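PDB 6NST: branched-chain-amino-acid aminotransferase from Pseudomonas aeruginosa, which probably catalyses the reversible, pyridoxal-phosphate-dependent transfer of the amino group from leucine, isoleucine or valine to 2-oxoglutarate. Local coordinates for residues A[22-27]-A[101-106]; A[67-72]-A[159-164]; A[226-231]-A[286-291]; A[41-46]-A[50-55]; A[169-174]-A[183-188]. The protein carries 1 engineered substitution. All coordinates share one frame; numbering follows the deposited sequence.

Interaction 1: residues A[22-27]-A[101-106]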
# COMPACT_ATOMS: atom_id res chain seq x y z
N ALA A 22 21.12 -23.71 33.20
CA ALA A 22 19.94 -22.99 32.73
C ALA A 22 19.69 -23.40 31.28
O ALA A 22 20.02 -22.69 30.33
CB ALA A 22 20.14 -21.49 32.87
N THR A 23 19.07 -24.57 31.12
CA THR A 23 18.79 -25.13 29.82
C THR A 23 17.29 -25.27 29.62
O THR A 23 16.50 -25.17 30.57
CB THR A 23 19.46 -26.50 29.64
OG1 THR A 23 19.04 -27.38 30.69
CG2 THR A 23 20.98 -26.36 29.68
N THR A 24 16.90 -25.51 28.37
CA THR A 24 15.52 -25.81 28.03
C THR A 24 15.53 -26.92 27.00
O THR A 24 16.52 -27.14 26.29
CB THR A 24 14.79 -24.58 27.48
OG1 THR A 24 13.44 -24.94 27.14
CG2 THR A 24 15.49 -24.05 26.23
N HIS A 25 14.41 -27.64 26.92
CA HIS A 25 14.32 -28.72 25.95
C HIS A 25 14.37 -28.16 24.54
O HIS A 25 13.91 -27.04 24.28
CB HIS A 25 13.04 -29.53 26.16
CG HIS A 25 13.03 -30.83 25.41
ND1 HIS A 25 12.29 -31.02 24.26
CD2 HIS A 25 13.67 -32.00 25.64
CE1 HIS A 25 12.47 -32.25 23.82
NE2 HIS A 25 13.30 -32.87 24.64
N VAL A 26 14.96 -28.93 23.62
CA VAL A 26 15.12 -28.46 22.26
C VAL A 26 13.80 -28.35 21.51
O VAL A 26 13.75 -27.70 20.46
CB VAL A 26 16.11 -29.36 21.50
CG1 VAL A 26 15.39 -30.54 20.85
CG2 VAL A 26 16.90 -28.55 20.48
N LEU A 27 12.73 -28.95 22.04
CA LEU A 27 11.39 -28.77 21.50
C LEU A 27 10.62 -27.66 22.21
O LEU A 27 9.38 -27.71 22.26
CB LEU A 27 10.62 -30.09 21.56
CG LEU A 27 11.17 -31.20 20.67
CD1 LEU A 27 10.28 -32.42 20.73
CD2 LEU A 27 11.32 -30.70 19.24
N MET A 101 13.51 -12.61 29.75
CA MET A 101 12.90 -13.25 28.59
C MET A 101 11.80 -14.19 29.04
O MET A 101 12.01 -15.02 29.92
CB MET A 101 13.95 -14.00 27.76
CG MET A 101 13.52 -14.30 26.33
SD MET A 101 12.73 -15.91 26.17
CE MET A 101 14.17 -16.99 26.23
N VAL A 102 10.63 -14.03 28.43
CA VAL A 102 9.44 -14.83 28.72
C VAL A 102 9.16 -15.70 27.51
O VAL A 102 9.12 -15.20 26.38
CB VAL A 102 8.23 -13.93 29.04
CG1 VAL A 102 6.98 -14.76 29.25
CG2 VAL A 102 8.52 -13.06 30.26
N PHE A 103 8.99 -17.01 27.73
CA PHE A 103 8.83 -17.93 26.61
C PHE A 103 7.94 -19.10 26.99
O PHE A 103 7.86 -19.48 28.16
CB PHE A 103 10.19 -18.44 26.10
CG PHE A 103 10.94 -19.30 27.08
CD1 PHE A 103 10.87 -20.68 27.01
CD2 PHE A 103 11.74 -18.73 28.06
CE1 PHE A 103 11.56 -21.48 27.90
CE2 PHE A 103 12.44 -19.52 28.96
CZ PHE A 103 12.35 -20.90 28.88
N TYR A 104 7.27 -19.66 25.98
CA TYR A 104 6.47 -20.86 26.17
C TYR A 104 7.37 -22.09 26.28
O TYR A 104 8.41 -22.18 25.62
CB TYR A 104 5.49 -21.04 25.01
CG TYR A 104 4.26 -20.17 25.09
CD1 TYR A 104 3.62 -19.95 26.30
CD2 TYR A 104 3.74 -19.57 23.95
CE1 TYR A 104 2.49 -19.15 26.37
CE2 TYR A 104 2.61 -18.77 24.01
CZ TYR A 104 1.99 -18.56 25.22
OH TYR A 104 0.87 -17.77 25.29
N GLY A 105 6.96 -23.04 27.11
CA GLY A 105 7.77 -24.21 27.39
C GLY A 105 7.61 -25.29 26.34
O GLY A 105 7.09 -25.07 25.25
N SER A 106 8.07 -26.49 26.70
CA SER A 106 7.98 -27.64 25.80
C SER A 106 6.81 -28.56 26.15
O SER A 106 7.00 -29.76 26.38
CB SER A 106 9.30 -28.41 25.82
OG SER A 106 9.67 -28.74 27.14

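Interaction 2: residues A[67-72]-A[159-164]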
# COMPACT_ATOMS: atom_id res chain seq x y z
N HIS A 67 1.18 -8.99 27.57
CA HIS A 67 -0.26 -8.75 27.47
C HIS A 67 -0.70 -8.62 26.02
O HIS A 67 -1.78 -9.09 25.65
CB HIS A 67 -0.62 -7.49 28.27
CG HIS A 67 -2.08 -7.14 28.23
ND1 HIS A 67 -3.05 -7.94 28.80
CD2 HIS A 67 -2.73 -6.08 27.71
CE1 HIS A 67 -4.24 -7.39 28.62
NE2 HIS A 67 -4.07 -6.25 27.97
N ILE A 68 0.13 -8.01 25.18
CA ILE A 68 -0.18 -7.92 23.76
C ILE A 68 -0.22 -9.30 23.13
O ILE A 68 -1.11 -9.61 22.32
CB ILE A 68 0.83 -7.00 23.05
CG1 ILE A 68 0.67 -5.56 23.54
CG2 ILE A 68 0.67 -7.08 21.54
CD1 ILE A 68 1.76 -4.61 23.08
N MET A 69 0.73 -10.16 23.49
CA MET A 69 0.83 -11.50 22.92
C MET A 69 -0.05 -12.52 23.62
O MET A 69 0.03 -13.70 23.29
CB MET A 69 2.29 -11.97 22.95
CG MET A 69 3.24 -11.08 22.17
SD MET A 69 2.79 -11.00 20.42
CE MET A 69 3.92 -9.74 19.85
N ASN A 70 -0.86 -12.08 24.59
CA ASN A 70 -1.72 -12.98 25.36
C ASN A 70 -0.91 -14.04 26.09
O ASN A 70 -1.32 -15.20 26.20
CB ASN A 70 -2.79 -13.62 24.47
CG ASN A 70 -4.20 -13.26 24.90
OD1 ASN A 70 -4.40 -12.30 25.64
ND2 ASN A 70 -5.17 -14.02 24.42
N MET A 71 0.26 -13.65 26.59
CA MET A 71 1.10 -14.51 27.40
C MET A 71 0.96 -14.09 28.86
O MET A 71 1.18 -12.93 29.20
CB MET A 71 2.57 -14.43 26.98
CG MET A 71 2.84 -14.85 25.55
SD MET A 71 4.61 -14.82 25.19
CE MET A 71 5.20 -16.11 26.29
N GLN A 72 0.59 -15.04 29.71
CA GLN A 72 0.40 -14.78 31.14
C GLN A 72 1.71 -15.10 31.87
O GLN A 72 2.08 -16.27 32.00
CB GLN A 72 -0.76 -15.61 31.68
CG GLN A 72 -1.07 -15.37 33.15
CD GLN A 72 -1.59 -13.97 33.42
OE1 GLN A 72 -0.84 -13.07 33.80
NE2 GLN A 72 -2.89 -13.77 33.22
N ALA A 159 5.13 -4.42 21.08
CA ALA A 159 5.67 -5.50 21.89
C ALA A 159 7.08 -5.83 21.42
O ALA A 159 7.38 -5.79 20.23
CB ALA A 159 4.78 -6.75 21.81
N LYS A 160 7.95 -6.16 22.38
CA LYS A 160 9.31 -6.57 22.08
C LYS A 160 9.33 -8.10 22.08
O LYS A 160 9.67 -8.75 23.07
CB LYS A 160 10.29 -5.97 23.08
CG LYS A 160 11.75 -6.08 22.69
CD LYS A 160 12.63 -5.24 23.60
CE LYS A 160 14.08 -5.28 23.14
NZ LYS A 160 14.96 -4.40 23.97
N SER A 161 8.93 -8.67 20.95
CA SER A 161 8.75 -10.11 20.81
C SER A 161 9.98 -10.76 20.19
O SER A 161 10.70 -10.15 19.39
CB SER A 161 7.51 -10.42 19.96
OG SER A 161 7.61 -9.83 18.68
N ASN A 162 10.20 -12.03 20.56
CA ASN A 162 11.40 -12.74 20.12
C ASN A 162 11.46 -12.86 18.60
O ASN A 162 12.37 -12.34 17.96
CB ASN A 162 11.44 -14.13 20.77
CG ASN A 162 11.60 -14.08 22.27
OD1 ASN A 162 11.38 -13.04 22.90
ND2 ASN A 162 11.98 -15.21 22.87
N GLY A 163 10.48 -13.55 18.01
CA GLY A 163 10.55 -13.89 16.60
C GLY A 163 10.52 -12.70 15.66
O GLY A 163 10.90 -12.84 14.49
N ALA A 164 10.08 -11.53 16.14
CA ALA A 164 10.00 -10.37 15.27
C ALA A 164 11.38 -9.83 14.89
O ALA A 164 11.49 -9.09 13.91
CB ALA A 164 9.18 -9.26 15.93

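Interaction 3: residues A[226-231]-A[286-291]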
# COMPACT_ATOMS: atom_id res chain seq x y z
N LEU A 226 13.70 12.34 25.04
CA LEU A 226 12.64 13.35 25.00
C LEU A 226 12.57 14.11 26.32
O LEU A 226 12.35 15.33 26.33
CB LEU A 226 11.29 12.71 24.70
CG LEU A 226 11.10 11.75 23.51
CD1 LEU A 226 9.62 11.58 23.18
CD2 LEU A 226 11.88 12.20 22.28
N THR A 227 12.76 13.41 27.44
CA THR A 227 12.80 14.06 28.74
C THR A 227 14.04 14.94 28.87
O THR A 227 13.95 16.10 29.30
CB THR A 227 12.77 13.01 29.85
OG1 THR A 227 11.58 12.23 29.75
CG2 THR A 227 12.82 13.68 31.22
N LEU A 228 15.21 14.40 28.50
CA LEU A 228 16.45 15.16 28.63
C LEU A 228 16.48 16.35 27.67
O LEU A 228 16.96 17.43 28.03
CB LEU A 228 17.65 14.25 28.39
CG LEU A 228 17.93 13.17 29.44
CD1 LEU A 228 19.12 12.32 29.02
CD2 LEU A 228 18.17 13.79 30.81
N ALA A 229 15.97 16.17 26.45
CA ALA A 229 15.93 17.28 25.51
C ALA A 229 15.07 18.42 26.03
O ALA A 229 15.42 19.60 25.89
CB ALA A 229 15.43 16.81 24.14
N ALA A 230 13.93 18.08 26.65
CA ALA A 230 13.09 19.11 27.25
C ALA A 230 13.79 19.79 28.42
O ALA A 230 13.69 21.01 28.58
CB ALA A 230 11.76 18.49 27.71
N GLU A 231 14.52 19.02 29.23
CA GLU A 231 15.24 19.60 30.36
C GLU A 231 16.39 20.50 29.92
O GLU A 231 16.83 21.34 30.71
CB GLU A 231 15.77 18.48 31.27
CG GLU A 231 14.69 17.69 31.98
CD GLU A 231 15.24 16.56 32.83
OE1 GLU A 231 16.48 16.36 32.82
OE2 GLU A 231 14.44 15.87 33.50
N LYS A 286 26.11 13.37 26.56
CA LYS A 286 26.65 13.66 27.88
C LYS A 286 25.56 13.55 28.94
O LYS A 286 25.75 12.93 29.99
CB LYS A 286 27.28 15.05 27.90
CG LYS A 286 27.73 15.53 29.27
CD LYS A 286 29.02 14.85 29.71
CE LYS A 286 29.55 15.47 30.99
NZ LYS A 286 29.72 16.94 30.87
N ALA A 287 24.39 14.15 28.67
CA ALA A 287 23.30 14.13 29.64
C ALA A 287 22.82 12.71 29.91
O ALA A 287 22.49 12.36 31.05
CB ALA A 287 22.15 15.00 29.15
N TYR A 288 22.78 11.87 28.87
CA TYR A 288 22.32 10.50 29.07
C TYR A 288 23.34 9.68 29.86
O TYR A 288 22.97 8.90 30.74
CB TYR A 288 22.01 9.83 27.73
CG TYR A 288 21.52 8.41 27.87
CD1 TYR A 288 20.20 8.14 28.21
CD2 TYR A 288 22.38 7.33 27.68
CE1 TYR A 288 19.75 6.83 28.35
CE2 TYR A 288 21.94 6.03 27.82
CZ TYR A 288 20.63 5.79 28.15
OH TYR A 288 20.18 4.49 28.29
N PHE A 289 24.63 9.84 29.55
CA PHE A 289 25.66 9.11 30.28
C PHE A 289 25.75 9.57 31.73
O PHE A 289 25.93 8.75 32.63
CB PHE A 289 27.01 9.26 29.58
CG PHE A 289 27.23 8.28 28.47
CD1 PHE A 289 28.02 7.15 28.66
CD2 PHE A 289 26.65 8.48 27.23
CE1 PHE A 289 28.22 6.25 27.64
CE2 PHE A 289 26.86 7.58 26.20
CZ PHE A 289 27.64 6.47 26.41
N ASP A 290 25.62 10.88 31.97
CA ASP A 290 25.59 11.37 33.34
C ASP A 290 24.40 10.82 34.11
O ASP A 290 24.50 10.56 35.32
CB ASP A 290 25.55 12.90 33.35
CG ASP A 290 26.84 13.52 32.88
OD1 ASP A 290 27.85 12.79 32.74
OD2 ASP A 290 26.86 14.75 32.63
N LEU A 291 23.27 10.63 33.43
CA LEU A 291 22.07 10.14 34.10
C LEU A 291 22.20 8.67 34.48
O LEU A 291 21.94 8.29 35.62
CB LEU A 291 20.85 10.37 33.21
CG LEU A 291 19.50 9.94 33.78
CD1 LEU A 291 19.11 10.82 34.95
CD2 LEU A 291 18.43 9.97 32.69

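Interaction 4: residues A[41-46]-A[50-55]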
# COMPACT_ATOMS: atom_id res chain seq x y z
N VAL A 41 18.04 -4.62 29.29
CA VAL A 41 18.19 -3.74 30.44
C VAL A 41 19.67 -3.59 30.76
O VAL A 41 20.47 -4.52 30.56
CB VAL A 41 17.41 -4.28 31.67
CG1 VAL A 41 17.21 -3.18 32.69
CG2 VAL A 41 16.07 -4.86 31.24
N ARG A 42 20.04 -2.41 31.24
CA ARG A 42 21.43 -2.10 31.58
C ARG A 42 21.55 -1.81 33.07
O ARG A 42 20.67 -1.18 33.67
CB ARG A 42 21.95 -0.91 30.78
CG ARG A 42 22.29 -1.21 29.33
CD ARG A 42 23.54 -2.08 29.22
NE ARG A 42 24.74 -1.37 29.66
CZ ARG A 42 25.41 -0.51 28.90
NH1 ARG A 42 26.49 0.09 29.38
NH2 ARG A 42 25.01 -0.25 27.66
N ALA A 43 22.65 -2.27 33.66
CA ALA A 43 23.06 -1.89 35.00
C ALA A 43 24.37 -1.13 34.89
O ALA A 43 25.31 -1.60 34.25
CB ALA A 43 23.21 -3.11 35.91
N TYR A 44 24.43 0.05 35.51
CA TYR A 44 25.59 0.91 35.44
C TYR A 44 26.26 1.05 36.80
O TYR A 44 25.63 0.85 37.85
CB TYR A 44 25.22 2.30 34.92
CG TYR A 44 24.90 2.33 33.44
CD1 TYR A 44 25.90 2.53 32.50
CD2 TYR A 44 23.60 2.16 33.00
CE1 TYR A 44 25.61 2.56 31.16
CE2 TYR A 44 23.30 2.19 31.65
CZ TYR A 44 24.31 2.39 30.73
OH TYR A 44 24.01 2.42 29.39
N ASP A 45 27.54 1.39 36.77
CA ASP A 45 28.31 1.66 37.97
C ASP A 45 28.07 3.11 38.38
O ASP A 45 28.54 4.04 37.72
CB ASP A 45 29.79 1.40 37.72
CG ASP A 45 30.65 1.62 38.95
OD1 ASP A 45 30.10 1.62 40.07
OD2 ASP A 45 31.87 1.79 38.79
N THR A 46 27.33 3.31 39.47
CA THR A 46 26.98 4.63 39.97
C THR A 46 27.69 4.90 41.29
O THR A 46 28.16 3.98 41.96
CB THR A 46 25.47 4.75 40.18
OG1 THR A 46 25.10 4.09 41.39
CG2 THR A 46 24.72 4.12 39.01
N THR A 50 26.15 -0.29 41.99
CA THR A 50 25.60 -0.81 40.75
C THR A 50 24.08 -0.63 40.74
O THR A 50 23.39 -1.11 41.64
CB THR A 50 25.96 -2.29 40.57
OG1 THR A 50 27.39 -2.43 40.55
CG2 THR A 50 25.38 -2.83 39.28
N ALA A 51 23.58 0.09 39.74
CA ALA A 51 22.17 0.44 39.69
C ALA A 51 21.59 0.13 38.31
O ALA A 51 22.24 0.38 37.29
CB ALA A 51 21.95 1.92 40.02
N ILE A 52 20.38 -0.40 38.30
CA ILE A 52 19.66 -0.68 37.06
C ILE A 52 18.95 0.59 36.62
O ILE A 52 18.26 1.25 37.41
CB ILE A 52 18.66 -1.83 37.25
CG1 ILE A 52 19.40 -3.13 37.59
CG2 ILE A 52 17.81 -2.01 36.02
CD1 ILE A 52 18.48 -4.29 37.90
N PHE A 53 19.10 0.95 35.34
CA PHE A 53 18.52 2.17 34.81
C PHE A 53 17.09 1.89 34.35
O PHE A 53 16.87 1.07 33.45
CB PHE A 53 19.35 2.71 33.65
CG PHE A 53 18.82 3.99 33.08
CD1 PHE A 53 18.86 5.16 33.82
CD2 PHE A 53 18.27 4.03 31.81
CE1 PHE A 53 18.37 6.34 33.30
CE2 PHE A 53 17.78 5.21 31.29
CZ PHE A 53 17.82 6.36 32.03
N ARG A 54 16.14 2.59 34.96
CA ARG A 54 14.71 2.48 34.65
C ARG A 54 14.26 1.02 34.67
O ARG A 54 13.77 0.47 33.68
CB ARG A 54 14.39 3.15 33.32
CG ARG A 54 14.83 4.60 33.25
CD ARG A 54 14.07 5.37 32.19
NE ARG A 54 12.67 5.54 32.55
CZ ARG A 54 11.80 6.26 31.85
NH1 ARG A 54 12.19 6.89 30.75
NH2 ARG A 54 10.54 6.36 32.24
N LEU A 55 14.45 0.39 35.83
CA LEU A 55 14.01 -0.99 36.01
C LEU A 55 12.50 -1.11 35.82
O LEU A 55 12.03 -2.07 35.19
CB LEU A 55 14.42 -1.48 37.40
CG LEU A 55 13.92 -2.88 37.78
CD1 LEU A 55 14.41 -3.91 36.77
CD2 LEU A 55 14.37 -3.24 39.19
O HOH W 1 18.32 -0.07 31.41

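Interaction 5: residues A[169-174]-A[183-188]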
# COMPACT_ATOMS: atom_id res chain seq x y z
N MET A 169 17.82 -8.74 12.19
CA MET A 169 19.03 -9.48 11.84
C MET A 169 19.28 -9.43 10.34
O MET A 169 20.43 -9.30 9.90
CB MET A 169 18.92 -10.93 12.31
CG MET A 169 18.94 -11.10 13.82
SD MET A 169 18.89 -12.84 14.30
CE MET A 169 20.37 -13.45 13.50
N LEU A 170 18.23 -9.56 9.53
CA LEU A 170 18.39 -9.48 8.08
C LEU A 170 18.93 -8.12 7.66
O LEU A 170 19.79 -8.03 6.78
CB LEU A 170 17.06 -9.77 7.39
CG LEU A 170 16.54 -11.21 7.51
CD1 LEU A 170 15.16 -11.35 6.89
CD2 LEU A 170 17.52 -12.17 6.86
N ALA A 171 18.45 -7.05 8.30
CA ALA A 171 18.86 -5.70 7.94
C ALA A 171 20.25 -5.37 8.45
O ALA A 171 21.03 -4.72 7.75
CB ALA A 171 17.85 -4.69 8.47
N LEU A 172 20.58 -5.81 9.67
CA LEU A 172 21.91 -5.53 10.21
C LEU A 172 22.99 -6.22 9.38
O LEU A 172 24.02 -5.62 9.06
CB LEU A 172 22.00 -5.96 11.67
CG LEU A 172 23.38 -5.78 12.31
CD1 LEU A 172 23.80 -4.32 12.29
CD2 LEU A 172 23.43 -6.33 13.73
N GLN A 173 22.76 -7.49 9.02
CA GLN A 173 23.72 -8.21 8.19
C GLN A 173 23.90 -7.52 6.84
O GLN A 173 25.01 -7.47 6.31
CB GLN A 173 23.27 -9.66 8.00
CG GLN A 173 24.25 -10.51 7.22
CD GLN A 173 25.64 -10.48 7.83
OE1 GLN A 173 25.81 -10.56 9.04
NE2 GLN A 173 26.65 -10.34 6.97
N GLU A 174 22.81 -6.99 6.27
CA GLU A 174 22.93 -6.27 5.00
C GLU A 174 23.79 -5.03 5.15
O GLU A 174 24.66 -4.76 4.31
CB GLU A 174 21.55 -5.89 4.47
CG GLU A 174 21.60 -5.05 3.20
CD GLU A 174 20.24 -4.57 2.74
OE1 GLU A 174 19.39 -4.26 3.60
OE2 GLU A 174 20.02 -4.50 1.51
N ALA A 183 21.95 -0.24 10.02
CA ALA A 183 20.96 -0.02 8.98
C ALA A 183 19.93 0.99 9.45
O ALA A 183 19.70 1.16 10.65
CB ALA A 183 20.26 -1.33 8.60
N MET A 184 19.33 1.69 8.49
CA MET A 184 18.20 2.58 8.74
C MET A 184 16.96 1.95 8.10
O MET A 184 16.96 1.67 6.90
CB MET A 184 18.46 3.98 8.18
CG MET A 184 17.44 5.03 8.62
SD MET A 184 17.81 6.72 8.09
CE MET A 184 17.47 6.63 6.33
N MET A 185 15.93 1.72 8.91
CA MET A 185 14.74 1.02 8.46
C MET A 185 13.67 1.99 7.98
O MET A 185 13.45 3.04 8.59
CB MET A 185 14.16 0.16 9.58
CG MET A 185 15.17 -0.67 10.34
SD MET A 185 15.95 -1.91 9.29
CE MET A 185 14.52 -2.77 8.65
N LEU A 186 12.99 1.63 6.90
CA LEU A 186 11.85 2.37 6.39
C LEU A 186 10.58 1.56 6.60
O LEU A 186 10.58 0.33 6.43
CB LEU A 186 12.01 2.70 4.90
CG LEU A 186 13.34 3.30 4.46
CD1 LEU A 186 13.36 3.47 2.95
CD2 LEU A 186 13.59 4.64 5.15
N ASP A 187 9.49 2.24 6.97
CA ASP A 187 8.21 1.59 7.18
C ASP A 187 7.60 1.21 5.83
O ASP A 187 8.12 1.58 4.77
CB ASP A 187 7.29 2.51 7.99
CG ASP A 187 7.01 3.84 7.31
OD1 ASP A 187 7.41 4.03 6.14
OD2 ASP A 187 6.38 4.70 7.95
N PRO A 188 6.49 0.45 5.82
CA PRO A 188 5.86 0.08 4.54
C PRO A 188 5.41 1.26 3.68
O PRO A 188 5.09 1.05 2.51
CB PRO A 188 4.66 -0.78 4.98
CG PRO A 188 5.12 -1.40 6.25
CD PRO A 188 5.95 -0.35 6.94

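Interaction 1: residues A[22-27]-A[101-106]
Ser106 is the residue of 101-106 most deeply covered by 22-27, and both its side-chain atoms touch. OG stands 3.6 Å from His25 CB, while CB rests 3.6 Å from Leu27 O. A chi1 of 53° sets OG between the backbone N and the carbonyl carbon, and there it faces His25. The second point of contact is Thr24, whose OG1 comes within 4.0 Å of Phe103 CE1, the two side chains passing alongside each other, pointing opposite ways. These are van der Waals contacts; no hydrogen bond crosses between the segments, and their touching parts run 62° apart. Strand 96-104 belongs to the seven-stranded antiparallel sheet, whereas residues 23-25 form an antiparallel ladder with a strand of the second subunit, so the contact stands right at the subunit interface. Further out, polar partners fix the side chains: Thr24 OG1 hydrogen-bonds Thr28 OG1, and His25 NE2 bonds Trp19 O of the second subunit, with the two rings close and nearly parallel. Phe103 has the ring of His119 beside it, and His31 of the second subunit meets it edge-to-face. Behind Ser106, the backbone of Gly105 is bonded to His29 and Lys117.

Interaction 2: residues A[67-72]-A[159-164]
Ala159 and Ser161, the two residues that receive Met69, are linked by a weak backbone hydrogen bond, Ser161 N to Ala159 O at 3.3 Å. Their side chains point toward 67-72, while Lys160 between them points away. Met69 does the reaching. Its chain bends at chi2 (-61°) and then extends, delivering CE to a place 3.7 Å from Ala159 CB and 3.7 Å from Ser161 CB, with Ser161 OG a little further off at 3.9 Å from the same CE. Ile68 closes on the same Ala159 methyl, with CD1 3.9 Å from Ala159 CB and CG2 also in touch. Helix 55-68 ends here, with Asn70 at positive phi in a Schellman motif that turns the chain away toward Met71. The loop 159-164 is held by other bonds, Lys160 N to Ser65 OG and the backbone of Lys160 to Phe38, and Leu170 of the second subunit also packs on Met69. Lys160 is probably the lysine that carries pyridoxal phosphate, although none is attached in this model. On the side away from its side chain, the helix end meets the loop through buried methyl and methylene groups, with no hydrogen bond between the segments, so the fit rests on shape.

Interaction 3: residues A[226-231]-A[286-291]
Leu228 is the residue of helix 226-231 that meets Ala287, Tyr288 and Leu291 of helix 286-291. This is a steep helix-helix crossing, the local axes making 114° and approaching to 10.4 Å, and it joins helix 220-231, which packs on strand 235-238, to helix 279-292. The tight part is the CD1 methyl of Leu228. Its chain, extended at chi2 (178°), carries CD1 right down to the backbone of the other helix, 3.7 Å from Tyr288 CA and 3.8 Å from Ala287 C. The small Ala287 is consistent with so close an approach, its CB lying 4.0 Å from Leu228 CD1. The same methyl sits near the plane of the Tyr288 ring, at its edge, while that ring runs on along Thr221, Thr224 and Ile225 of helix 220-231. Away from this point the contact thins out toward solvent. Glu231 has its CB pointing at the other helix yet stays well short of it, and its OE2 bonds His299 NE2 instead; Lys286 and Glu231 are both exposed, and His232 also touches Ala287. On the buried side the second methyl makes a slacker meeting of branch with branch, Leu228 CD2 to Leu291 CD2 at 4.3 Å.

Interaction 4: residues A[41-46]-A[50-55]
Tyr44 and Ala51 make two backbone hydrogen bonds, Tyr44 N to Ala51 O at 2.8 Å and Ala51 N to Tyr44 O at 2.9 Å. A third bond runs from Phe53 N to Arg42 O at 3.1 Å. Beyond it the strands splay, and a water continues the ladder: it accepts from Arg42 N (2.9 Å) and donates to Phe53 O (2.8 Å). CA-H...O contacts fill the rows between, as from Ala43 CA to Ala51 O. Apolar contacts follow the two faces. With Ala43 and Ile52 goes Val41, whose CG1, anti to the backbone N (chi1 -162°), lies 3.6 Å from Ile52 CG2; with Tyr44 and Ala51 goes Thr46, its CG2 3.7 Å from Ala51 CB. Phe53 CB meets the Tyr44 ring at its edge. Tyr44 OH lies above one face of the Arg42 guanidinium, offset toward its rim, and makes a weak hydrogen bond to Glu260 OE1; Arg42 also has a cation-pi contact with Trp127, and Arg54 CG covers the centre of one Phe53 ring face. This is a twisted antiparallel beta hairpin of the seven-stranded sheet, and Val41 takes it to about 7 Å from the side chain of Lys160, the probable cofactor lysine.

Interaction 5: residues A[169-174]-A[183-188]
At Ala171 the regular helix 169-174 comes against Ala183 and Met185 of the extended strand, and no hydrogen bond joins the two. Ala171 presents its methyl to both. From the strand, Ala183 turns its own methyl toward the helix, where it lies 3.6 Å from Ala171 O and 4.1 Å from Ala171 CB, consistent with small side chains on both elements where the backbones come close. Met185, two residues along, reaches the same methyl from a different direction. Its chain folds at chi2 (-64°) and again at chi3 (-55°), curling the thioether toward the helix: SD ends 3.5 Å from Ala171 CB and CE 3.8 Å from it. The sulfur and its terminal methyl thus flank one side of Ala171 while Ala183 takes another, an entirely buried and apolar meeting apart from the helix carbonyl. Met184, between the two contacting residues, points away and packs on Val142 and on Arg243 and Val246 of helix 243-247. This is the helix-to-second-strand step of a beta-alpha-beta unit: strand 140-145, helix 166-177, strand 182-186, the two strands being parallel neighbours. Ser145 of the first strand touches both Ala171 and Met185, Glu174 OE2 bonds Ser146 OG, and the outer side of the helix packs on other subunits, Leu170 against Met156 of the second.

In the fold
All five contacts are largely buried, but their chemistry differs. Only interaction 4 is built on backbone hydrogen bonds; the others rest on side-chain packing, with interaction 3 opening to solvent at one edge. Interactions 1 and 4 reach neighbouring strands of the antiparallel sheet, 96-104 and 36-46, with centres about 27 Å apart, while interaction 5 belongs to the mixed sheet. Interactions 1 and 2 touch through Tyr104 and Val102 against Met71, and both, like interaction 5, border the second subunit. Interactions 3 and 4 meet where Leu291 and Tyr288 pack on the Phe53 ring; no other chain touches either of them.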